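Local coordinates for protein probable LacI-family transcriptional regulator (Corynebacterium glutamicum ATCC 13032, PDB 3BIL) that probably acts as a DNA-binding transcription regulator of the LacI family, with a domain related to periplasmic binding proteins, at residues V176-L190 against A234-G248. Residues are numbered along the deposited sequence; the frame is centred on the assembly and turned at random.
Sequences VELLAHNNALPIGYL and ATKLLDQGAKTLFAG
Strands 187-190 and 244-247 pair in parallel, bridging Ile187 with Thr244 through Leu190 with Ala247. Gly188 N donates to Thr244 O (2.7 Å), Phe246 N to Gly188 O, and Leu190 N to Phe246 O, the last nearly straight at 172°. Ahead of the strands, Lys243 N gives Pro186 O a bond of 2.9 Å in the carbonyl plane. Pro186 follows a cis peptide.

One side-chain bond joins the segments: Thr244 OG1 donates to Ala184 O (2.8 Å), tilted from the carbonyl plane. Thr244 OG1 lies beside the backbone N (chi1 -74°), which puts CG2 anti to that N; this methyl meets Leu179 CD2 tip to tip at 3.6 Å.

On the face that carries Ile187 and Thr244, the edge of Tyr189 is turned toward the face of Phe246, offset, with planes at 62°. Tyr189 CD1 lies 3.5 Å from Phe246 CD2. Leu179 CD1 reaches the Phe246 ring edge, and Ile187 lies alongside Phe246. On the other face, Leu237 CD2 rests 3.9 Å from Gly188 CA, while Leu237 CD1 meets Leu190 CD1.

Two helix-to-strand connections thus meet in a parallel part of the sheet, as in Rossmann-like folds. Helices 169-181 and 227-239 pack on the two faces of the sheet. Strands 219-221 and 272-276 flank the pair, and Phe206 of helix 197-212 stacks on Tyr189.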
loop_
_atom_site.group_PDB
_atom_site.type_symbol
_atom_site.label_atom_id
_atom_site.label_comp_id
_atom_site.label_asym_id
_atom_site.label_seq_id
_atom_site.Cartn_x
_atom_site.Cartn_y
_atom_site.Cartn_z
ATOM N N VAL A 176 -7.878 25.050 -3.673
ATOM C CA VAL A 176 -8.099 26.311 -2.905
ATOM C C VAL A 176 -9.291 27.106 -3.438
ATOM O O VAL A 176 -10.184 27.485 -2.655
ATOM C CB VAL A 176 -6.835 27.191 -2.802
ATOM C CG1 VAL A 176 -7.164 28.564 -2.250
ATOM C CG2 VAL A 176 -5.766 26.507 -1.902
ATOM N N GLU A 177 -9.331 27.301 -4.768
ATOM C CA GLU A 177 -10.459 27.944 -5.460
ATOM C C GLU A 177 -11.784 27.374 -5.014
ATOM O O GLU A 177 -12.659 28.114 -4.585
ATOM C CB GLU A 177 -10.316 27.881 -6.991
ATOM C CG GLU A 177 -9.888 29.205 -7.651
ATOM C CD GLU A 177 -10.810 30.395 -7.267
ATOM O OE1 GLU A 177 -12.026 30.357 -7.611
ATOM O OE2 GLU A 177 -10.321 31.365 -6.618
ATOM N N LEU A 178 -11.893 26.049 -5.067
ATOM C CA LEU A 178 -13.073 25.321 -4.636
ATOM C C LEU A 178 -13.409 25.515 -3.177
ATOM O O LEU A 178 -14.593 25.656 -2.836
ATOM C CB LEU A 178 -12.892 23.829 -4.953
ATOM C CG LEU A 178 -14.083 22.872 -4.828
ATOM C CD1 LEU A 178 -15.226 23.294 -5.727
ATOM C CD2 LEU A 178 -13.669 21.461 -5.173
ATOM N N LEU A 179 -12.397 25.515 -2.297
ATOM C CA LEU A 179 -12.671 25.806 -0.872
ATOM C C LEU A 179 -13.232 27.212 -0.737
ATOM O O LEU A 179 -14.215 27.438 0.008
ATOM C CB LEU A 179 -11.455 25.563 0.070
ATOM C CG LEU A 179 -11.026 24.079 0.078
ATOM C CD1 LEU A 179 -9.606 23.796 0.538
ATOM C CD2 LEU A 179 -12.068 23.167 0.725
ATOM N N ALA A 180 -12.640 28.141 -1.481
ATOM C CA ALA A 180 -13.059 29.537 -1.389
ATOM C C ALA A 180 -14.511 29.749 -1.845
ATOM O O ALA A 180 -15.282 30.388 -1.111
ATOM C CB ALA A 180 -12.127 30.417 -2.152
ATOM N N HIS A 181 -14.895 29.203 -3.021
ATOM C CA HIS A 181 -16.273 29.317 -3.476
ATOM C C HIS A 181 -17.261 28.701 -2.544
ATOM O O HIS A 181 -18.384 29.164 -2.471
ATOM C CB HIS A 181 -16.466 28.725 -4.859
ATOM C CG HIS A 181 -15.710 29.470 -5.917
ATOM N ND1 HIS A 181 -15.247 28.869 -7.068
ATOM C CD2 HIS A 181 -15.282 30.757 -5.958
ATOM C CE1 HIS A 181 -14.597 29.767 -7.790
ATOM N NE2 HIS A 181 -14.596 30.916 -7.134
ATOM N N ASN A 182 -16.860 27.662 -1.822
ATOM C CA ASN A 182 -17.758 27.005 -0.884
ATOM C C ASN A 182 -17.802 27.600 0.521
ATOM O O ASN A 182 -18.492 27.046 1.421
ATOM C CB ASN A 182 -17.416 25.531 -0.817
ATOM C CG ASN A 182 -18.000 24.751 -2.001
ATOM O OD1 ASN A 182 -19.201 24.463 -2.021
ATOM N ND2 ASN A 182 -17.143 24.387 -2.984
ATOM N N ASN A 183 -17.097 28.736 0.703
ATOM C CA ASN A 183 -16.855 29.317 2.035
ATOM C C ASN A 183 -16.443 28.248 3.080
ATOM O O ASN A 183 -16.922 28.249 4.197
ATOM C CB ASN A 183 -18.066 30.128 2.543
ATOM C CG ASN A 183 -17.719 30.996 3.781
ATOM O OD1 ASN A 183 -16.593 31.513 3.892
ATOM N ND2 ASN A 183 -18.675 31.141 4.711
ATOM N N ALA A 184 -15.556 27.332 2.703
ATOM C CA ALA A 184 -15.288 26.209 3.560
ATOM C C ALA A 184 -14.021 26.584 4.314
ATOM O O ALA A 184 -13.019 25.873 4.279
ATOM C CB ALA A 184 -15.108 24.944 2.729
ATOM N N LEU A 185 -14.073 27.736 4.982
ATOM C CA LEU A 185 -12.905 28.327 5.569
ATOM C C LEU A 185 -13.112 28.393 7.048
ATOM O O LEU A 185 -14.276 28.476 7.477
ATOM C CB LEU A 185 -12.731 29.757 5.059
ATOM C CG LEU A 185 -12.489 30.081 3.593
ATOM C CD1 LEU A 185 -12.281 31.636 3.493
ATOM C CD2 LEU A 185 -11.297 29.271 2.955
ATOM N N PRO A 186 -12.005 28.465 7.839
ATOM C CA PRO A 186 -10.591 28.432 7.434
ATOM C C PRO A 186 -10.052 27.063 7.098
ATOM O O PRO A 186 -10.578 26.042 7.561
ATOM C CB PRO A 186 -9.823 28.985 8.674
ATOM C CG PRO A 186 -10.750 28.965 9.777
ATOM C CD PRO A 186 -12.159 28.727 9.282
ATOM N N ILE A 187 -8.960 27.058 6.342
ATOM C CA ILE A 187 -8.338 25.852 5.920
ATOM C C ILE A 187 -7.151 25.541 6.833
ATOM O O ILE A 187 -6.287 26.394 7.064
ATOM C CB ILE A 187 -7.864 25.972 4.443
ATOM C CG1 ILE A 187 -9.032 26.380 3.535
ATOM C CG2 ILE A 187 -7.181 24.635 3.943
ATOM C CD1 ILE A 187 -8.632 26.883 2.141
ATOM N N GLY A 188 -7.113 24.313 7.353
ATOM C CA GLY A 188 -5.952 23.789 8.026
ATOM C C GLY A 188 -5.158 22.966 7.040
ATOM O O GLY A 188 -5.507 21.834 6.740
ATOM N N TYR A 189 -4.077 23.516 6.528
ATOM C CA TYR A 189 -3.264 22.767 5.596
ATOM C C TYR A 189 -2.227 22.013 6.385
ATOM O O TYR A 189 -1.544 22.554 7.260
ATOM C CB TYR A 189 -2.621 23.664 4.549
ATOM C CG TYR A 189 -1.627 22.950 3.620
ATOM C CD1 TYR A 189 -2.068 22.304 2.466
ATOM C CD2 TYR A 189 -0.246 22.948 3.885
ATOM C CE1 TYR A 189 -1.199 21.671 1.636
ATOM C CE2 TYR A 189 0.648 22.288 3.037
ATOM C CZ TYR A 189 0.149 21.646 1.930
ATOM O OH TYR A 189 0.969 21.003 1.064
ATOM N N LEU A 190 -2.128 20.737 6.078
ATOM C CA LEU A 190 -1.301 19.861 6.840
ATOM C C LEU A 190 -0.119 19.512 5.959
ATOM O O LEU A 190 -0.196 18.665 5.078
ATOM C CB LEU A 190 -2.133 18.662 7.330
ATOM C CG LEU A 190 -1.480 17.644 8.260
ATOM C CD1 LEU A 190 -1.365 18.245 9.630
ATOM C CD2 LEU A 190 -2.248 16.333 8.338
ATOM N N ALA A 234 -3.544 17.264 12.567
ATOM C CA ALA A 234 -4.899 17.564 12.161
ATOM C C ALA A 234 -5.768 17.838 13.356
ATOM O O ALA A 234 -6.677 18.658 13.295
ATOM C CB ALA A 234 -5.454 16.436 11.356
ATOM N N THR A 235 -5.513 17.144 14.457
ATOM C CA THR A 235 -6.307 17.358 15.674
ATOM C C THR A 235 -6.033 18.767 16.200
ATOM O O THR A 235 -6.920 19.416 16.725
ATOM C CB THR A 235 -5.979 16.273 16.734
ATOM O OG1 THR A 235 -6.146 14.988 16.125
ATOM C CG2 THR A 235 -6.842 16.391 18.032
ATOM N N LYS A 236 -4.818 19.266 16.026
ATOM C CA LYS A 236 -4.508 20.638 16.487
ATOM C C LYS A 236 -5.109 21.740 15.641
ATOM O O LYS A 236 -5.592 22.743 16.192
ATOM C CB LYS A 236 -3.024 20.821 16.764
ATOM C CG LYS A 236 -2.762 20.264 18.122
ATOM C CD LYS A 236 -1.451 19.528 18.229
ATOM C CE LYS A 236 -1.463 18.788 19.572
ATOM N NZ LYS A 236 -0.170 18.893 20.277
ATOM N N LEU A 237 -5.140 21.523 14.313
ATOM C CA LEU A 237 -5.856 22.418 13.367
ATOM C C LEU A 237 -7.370 22.575 13.669
ATOM O O LEU A 237 -7.928 23.699 13.642
ATOM C CB LEU A 237 -5.606 21.962 11.939
ATOM C CG LEU A 237 -4.142 22.192 11.570
ATOM C CD1 LEU A 237 -3.646 21.331 10.398
ATOM C CD2 LEU A 237 -3.887 23.718 11.390
ATOM N N LEU A 238 -8.007 21.455 13.988
ATOM C CA LEU A 238 -9.402 21.427 14.402
ATOM C C LEU A 238 -9.594 22.150 15.723
ATOM O O LEU A 238 -10.598 22.827 15.910
ATOM C CB LEU A 238 -9.938 19.976 14.496
ATOM C CG LEU A 238 -10.077 19.134 13.231
ATOM C CD1 LEU A 238 -10.239 17.672 13.637
ATOM C CD2 LEU A 238 -11.260 19.551 12.355
ATOM N N ASP A 239 -8.634 22.020 16.637
ATOM C CA ASP A 239 -8.655 22.864 17.873
ATOM C C ASP A 239 -8.613 24.365 17.512
ATOM O O ASP A 239 -9.411 25.156 18.003
ATOM C CB ASP A 239 -7.527 22.477 18.851
ATOM C CG ASP A 239 -7.681 21.049 19.390
ATOM O OD1 ASP A 239 -8.851 20.602 19.429
ATOM O OD2 ASP A 239 -6.658 20.364 19.764
ATOM N N GLN A 240 -7.700 24.728 16.613
ATOM C CA GLN A 240 -7.508 26.126 16.196
ATOM C C GLN A 240 -8.597 26.658 15.284
ATOM O O GLN A 240 -8.476 27.752 14.743
ATOM C CB GLN A 240 -6.138 26.279 15.524
ATOM C CG GLN A 240 -5.003 26.129 16.480
ATOM C CD GLN A 240 -3.670 25.906 15.768
ATOM O OE1 GLN A 240 -3.068 26.838 15.260
ATOM N NE2 GLN A 240 -3.216 24.674 15.737
ATOM N N GLY A 241 -9.639 25.866 15.066
ATOM C CA GLY A 241 -10.822 26.323 14.330
ATOM C C GLY A 241 -10.941 25.883 12.867
ATOM O O GLY A 241 -11.891 26.284 12.197
ATOM N N ALA A 242 -9.996 25.085 12.356
ATOM C CA ALA A 242 -10.062 24.645 10.932
ATOM C C ALA A 242 -11.389 24.032 10.638
ATOM O O ALA A 242 -11.898 23.266 11.442
ATOM C CB ALA A 242 -8.921 23.659 10.555
ATOM N N LYS A 243 -11.982 24.426 9.514
ATOM C CA LYS A 243 -13.224 23.822 9.028
ATOM C C LYS A 243 -12.939 22.942 7.798
ATOM O O LYS A 243 -13.824 22.250 7.300
ATOM C CB LYS A 243 -14.310 24.892 8.792
ATOM C CG LYS A 243 -15.055 25.233 10.092
ATOM C CD LYS A 243 -16.223 26.200 9.937
ATOM C CE LYS A 243 -15.748 27.669 10.182
ATOM N NZ LYS A 243 -16.657 28.545 11.034
ATOM N N THR A 244 -11.677 22.952 7.352
ATOM C CA THR A 244 -11.231 22.131 6.253
ATOM C C THR A 244 -9.840 21.601 6.568
ATOM O O THR A 244 -8.984 22.321 7.096
ATOM C CB THR A 244 -11.233 22.911 4.898
ATOM O OG1 THR A 244 -12.590 23.070 4.439
ATOM C CG2 THR A 244 -10.464 22.155 3.774
ATOM N N LEU A 245 -9.607 20.326 6.270
ATOM C CA LEU A 245 -8.288 19.790 6.476
ATOM C C LEU A 245 -7.753 19.421 5.105
ATOM O O LEU A 245 -8.414 18.734 4.331
ATOM C CB LEU A 245 -8.312 18.629 7.478
ATOM C CG LEU A 245 -8.798 19.054 8.894
ATOM C CD1 LEU A 245 -9.186 17.845 9.828
ATOM C CD2 LEU A 245 -7.777 19.983 9.584
ATOM N N PHE A 246 -6.562 19.902 4.796
ATOM C CA PHE A 246 -6.067 19.835 3.461
ATOM C C PHE A 246 -4.689 19.207 3.643
ATOM O O PHE A 246 -3.726 19.838 4.035
ATOM C CB PHE A 246 -6.098 21.262 2.835
ATOM C CG PHE A 246 -5.639 21.359 1.371
ATOM C CD1 PHE A 246 -6.188 22.326 0.542
ATOM C CD2 PHE A 246 -4.637 20.565 0.862
ATOM C CE1 PHE A 246 -5.776 22.476 -0.738
ATOM C CE2 PHE A 246 -4.206 20.711 -0.405
ATOM C CZ PHE A 246 -4.766 21.667 -1.222
ATOM N N ALA A 247 -4.615 17.915 3.411
ATOM C CA ALA A 247 -3.373 17.196 3.623
ATOM C C ALA A 247 -2.526 17.416 2.431
ATOM O O ALA A 247 -3.050 17.590 1.345
ATOM C CB ALA A 247 -3.683 15.745 3.725
ATOM N N GLY A 248 -1.221 17.335 2.593
ATOM C CA GLY A 248 -0.310 17.502 1.466
ATOM C C GLY A 248 0.426 16.233 1.124
ATOM O O GLY A 248 1.357 16.292 0.331
#